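Local coordinates for protein esterase Rv0045c (Mycobacterium tuberculosis, PDB 6WYN) that hydrolyses carboxylic esters, preferring short, straight-chain alkyl esters, and probably takes part in ester and lipid metabolism, at residues V152-L156 / H310-S314; V178-P182 / G278-V284. All blocks are in the same frame, centred on the assembly; numbering follows the deposited sequence.

Interaction 1 of 2, residues V152-L156 / H310-S314; sequences VGMSL and HSVQS
The nucleophile elbow of an alpha/beta hydrolase meets the inferred catalytic histidine here: S155, the inferred nucleophile in the G-x-S-x-G turn after strand 150-154, lies beside H310. S155 OG is at the edge of the imidazole, in plane, 3.2 Å from H310 NE2. The backbone of S155 has positive phi (46°), the strained conformation known for the elbow, and it carries the hydroxyl out of the turn toward the imidazole. M154, one residue back, covers a face of the same ring. Its CE sits 3.7 Å from the ring centroid in a CH-pi contact, displaced toward the rim and nearest to H310 CD2. CG of M154 is anti to the backbone N (chi1 -176°), and a bend at chi2 turns the thioether so that the methyl reaches the ring while SD meets Q313. There Q313 NE2 gives M154 SD a weak, nearly straight hydrogen bond of 3.6 Å, although T97 OG1 is the stronger partner of this amide. Q313 OE1 rests 3.6 Å from M154 CG, buried and without a polar partner. The imidazole is held at ND1 by D179, with M154 CE over one face and F283 stacked on the other, leaving NE2 beside the S155 hydroxyl.

Interaction 2 of 2, residues V178-P182 / G278-V284; sequences VDVTP and GGSSGFV
D179, the inferred acid of the catalytic triad, is gripped through both carboxylate oxygens by the loop 278-284. The hydroxyl of S281 donates to D179 OD2 over only 2.6 Å, using the syn lone pair of that oxygen. G278 N donates to D179 OD1 at 3.0 Å, fairly straight at 161°, but from well above the carboxylate plane. OD2 also takes the bond from H310 ND1, so the oxygen that serves the histidine is the one held by S281. Together the two donors of the loop fix the rotation of the carboxylate.

S281 OG is itself fixed. With chi1 at 174° the hydroxyl swings away from S281 N and accepts from F283 N at 3.1 Å, an ST turn that starts at S281, where the type I turn G278-S281 ends. A water adds another bridge: it accepts from V284 N at 3.0 Å and lies within donating distance of D179 OD1 and S281 O, the latter also bonded to R277.

Beyond the polar centre, V284 packs against the backbone, its CG2 3.4 Å from D179 C. Its other methyl, CG1, touches T181 CG2. The F283 ring lies alongside V180, with CE1 4.1 Å from V180 CG2, and its CD1 approaches D179 O obliquely; the same ring stacks on H310 and meets that of H188, a residue involved in substrate selectivity.

Both segments are loops following neighbouring parallel strands, 174-178 and 273-278. T181 caps helix 182-200 through a bond from A184 N to its OG1, and that helix lies against V180, F283 and V284. The second loop runs on into helix 286-295.

Both contacts are buried and lie at the ends of parallel strands of the central sheet. Interaction 1, nearer the middle of the chain, joins the end of strand 150-154 to the start of helix 312-315; interaction 2 joins two loops and is nested in sequence inside the loop that interaction 1 closes. The bond from H310 ND1 to D179 OD2 unites them in what is inferred to be the Ser-His-Asp triad, and the H310-F283 stack and V178 N to G153 O link them again. Their chemistry differs: 152-156/310-314 sets a serine hydroxyl beside the imidazole edge, a methionine methyl over its face and a weak sulfur bond, whereas 178-182/278-284 surrounds a carboxylate with hydroxyl, amide and water.

Interaction 1 of 2, residues V152-L156 / H310-S314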
# COMPACT_ATOMS: atom_id res chain seq x y z
N VAL A 152 8.30 2.89 2.29
CA VAL A 152 7.29 3.61 1.51
C VAL A 152 5.95 3.00 1.85
O VAL A 152 5.81 1.80 1.61
CB VAL A 152 7.58 3.49 0.02
CG1 VAL A 152 6.56 4.23 -0.81
CG2 VAL A 152 9.00 3.92 -0.27
N GLY A 153 5.02 3.83 2.31
CA GLY A 153 3.68 3.37 2.66
C GLY A 153 2.63 4.26 2.07
O GLY A 153 2.69 5.51 2.30
N MET A 154 1.62 3.67 1.46
CA MET A 154 0.47 4.45 0.94
C MET A 154 -0.74 4.32 1.89
O MET A 154 -1.11 3.18 2.29
CB MET A 154 0.11 3.97 -0.46
CG MET A 154 -0.98 4.79 -1.08
SD MET A 154 -2.45 3.76 -1.16
CE MET A 154 -3.66 4.89 -1.85
N SER A 155 -1.41 5.42 2.19
CA SER A 155 -2.66 5.43 3.02
C SER A 155 -2.52 4.54 4.30
O SER A 155 -1.68 4.83 5.13
CB SER A 155 -3.86 5.11 2.18
OG SER A 155 -5.03 5.70 2.78
N LEU A 156 -3.33 3.51 4.52
CA LEU A 156 -3.18 2.63 5.71
C LEU A 156 -1.72 2.15 5.88
O LEU A 156 -1.21 2.13 6.99
CB LEU A 156 -4.11 1.43 5.51
CG LEU A 156 -4.15 0.40 6.63
CD1 LEU A 156 -4.53 1.03 7.98
CD2 LEU A 156 -5.16 -0.68 6.25
N HIS A 310 -5.33 9.59 -5.31
CA HIS A 310 -4.87 9.09 -3.99
C HIS A 310 -3.82 8.00 -4.20
O HIS A 310 -2.82 8.02 -3.50
CB HIS A 310 -6.14 8.59 -3.26
CG HIS A 310 -5.88 8.11 -1.88
ND1 HIS A 310 -5.17 8.85 -0.97
CD2 HIS A 310 -6.34 7.02 -1.20
CE1 HIS A 310 -5.10 8.21 0.18
NE2 HIS A 310 -5.81 7.09 0.06
N SER A 311 -4.06 7.08 -5.13
CA SER A 311 -3.15 5.94 -5.41
C SER A 311 -2.10 6.37 -6.44
O SER A 311 -2.23 6.05 -7.65
CB SER A 311 -3.90 4.70 -5.81
OG SER A 311 -2.99 3.61 -5.77
N VAL A 312 -1.11 7.12 -5.96
CA VAL A 312 -0.06 7.74 -6.81
C VAL A 312 0.69 6.60 -7.53
O VAL A 312 1.00 6.74 -8.76
CB VAL A 312 0.90 8.59 -5.96
CG1 VAL A 312 1.96 9.20 -6.86
CG2 VAL A 312 0.19 9.68 -5.17
N GLN A 313 0.93 5.48 -6.84
CA GLN A 313 1.63 4.33 -7.46
C GLN A 313 0.83 3.74 -8.61
O GLN A 313 1.46 3.06 -9.48
CB GLN A 313 1.99 3.27 -6.42
CG GLN A 313 0.79 2.49 -5.90
CD GLN A 313 0.16 3.11 -4.68
OE1 GLN A 313 0.37 4.30 -4.38
NE2 GLN A 313 -0.66 2.32 -3.97
N SER A 314 -0.49 3.91 -8.64
CA SER A 314 -1.35 3.43 -9.75
C SER A 314 -1.47 4.51 -10.83
O SER A 314 -1.45 4.17 -12.02
CB SER A 314 -2.71 3.03 -9.26
OG SER A 314 -2.61 2.31 -8.03

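Interaction 2 of 2, residues V178-P182 / G278-V284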
# COMPACT_ATOMS: atom_id res chain seq x y z
N VAL A 178 2.69 8.03 1.16
CA VAL A 178 1.97 8.34 -0.10
C VAL A 178 0.54 8.73 0.23
O VAL A 178 -0.27 7.85 0.62
CB VAL A 178 2.10 7.21 -1.13
CG1 VAL A 178 1.40 7.51 -2.43
CG2 VAL A 178 3.57 6.94 -1.39
N ASP A 179 0.23 10.02 -0.01
CA ASP A 179 -1.10 10.65 0.09
C ASP A 179 -1.80 10.31 1.41
O ASP A 179 -2.99 10.06 1.39
CB ASP A 179 -1.96 10.28 -1.12
CG ASP A 179 -2.94 11.38 -1.52
OD1 ASP A 179 -2.49 12.51 -1.69
OD2 ASP A 179 -4.18 11.11 -1.62
N VAL A 180 -1.12 10.44 2.54
CA VAL A 180 -1.78 10.26 3.85
C VAL A 180 -1.03 11.01 4.96
O VAL A 180 0.18 11.15 4.90
CB VAL A 180 -1.88 8.75 4.17
CG1 VAL A 180 -0.51 8.19 4.53
CG2 VAL A 180 -2.90 8.49 5.27
N THR A 181 -1.79 11.40 5.98
CA THR A 181 -1.28 11.78 7.33
C THR A 181 -2.23 11.13 8.35
O THR A 181 -3.32 10.72 7.99
CB THR A 181 -1.22 13.30 7.52
OG1 THR A 181 -2.57 13.72 7.79
CG2 THR A 181 -0.69 14.06 6.32
N PRO A 182 -1.89 11.07 9.65
CA PRO A 182 -2.84 10.56 10.64
C PRO A 182 -4.19 11.25 10.55
O PRO A 182 -5.22 10.58 10.45
CB PRO A 182 -2.13 10.85 11.94
CG PRO A 182 -0.68 10.71 11.56
CD PRO A 182 -0.59 11.45 10.24
N GLY A 278 -1.06 13.28 -4.27
CA GLY A 278 -1.72 13.37 -5.58
C GLY A 278 -2.32 14.75 -5.75
O GLY A 278 -3.11 15.15 -4.89
N GLY A 279 -1.88 15.49 -6.77
CA GLY A 279 -2.38 16.82 -7.17
C GLY A 279 -3.87 16.89 -7.42
O GLY A 279 -4.45 17.95 -7.18
N SER A 280 -4.49 15.80 -7.86
CA SER A 280 -5.96 15.67 -8.03
C SER A 280 -6.60 14.96 -6.83
O SER A 280 -7.74 14.59 -6.91
CB SER A 280 -6.30 14.98 -9.30
OG SER A 280 -5.70 15.71 -10.35
N SER A 281 -5.88 14.73 -5.75
CA SER A 281 -6.44 14.10 -4.56
C SER A 281 -6.73 15.18 -3.52
O SER A 281 -5.80 15.88 -3.15
CB SER A 281 -5.53 13.03 -4.00
OG SER A 281 -6.06 12.56 -2.78
N GLY A 282 -7.95 15.22 -3.03
CA GLY A 282 -8.37 16.03 -1.87
C GLY A 282 -8.10 15.35 -0.55
O GLY A 282 -8.36 15.95 0.51
N PHE A 283 -7.52 14.15 -0.56
CA PHE A 283 -7.42 13.33 0.66
C PHE A 283 -6.64 14.06 1.73
O PHE A 283 -7.04 14.08 2.92
CB PHE A 283 -6.80 11.98 0.29
CG PHE A 283 -7.03 10.92 1.32
CD1 PHE A 283 -6.13 10.74 2.35
CD2 PHE A 283 -8.12 10.08 1.22
CE1 PHE A 283 -6.32 9.74 3.29
CE2 PHE A 283 -8.32 9.07 2.17
CZ PHE A 283 -7.40 8.90 3.19
N VAL A 284 -5.50 14.62 1.35
CA VAL A 284 -4.60 15.37 2.24
C VAL A 284 -4.75 16.87 1.91
O VAL A 284 -4.53 17.23 0.76
CB VAL A 284 -3.15 14.91 2.07
CG1 VAL A 284 -2.20 15.72 2.98
CG2 VAL A 284 -3.05 13.39 2.31
O HOH W 1 -4.04 14.83 -1.26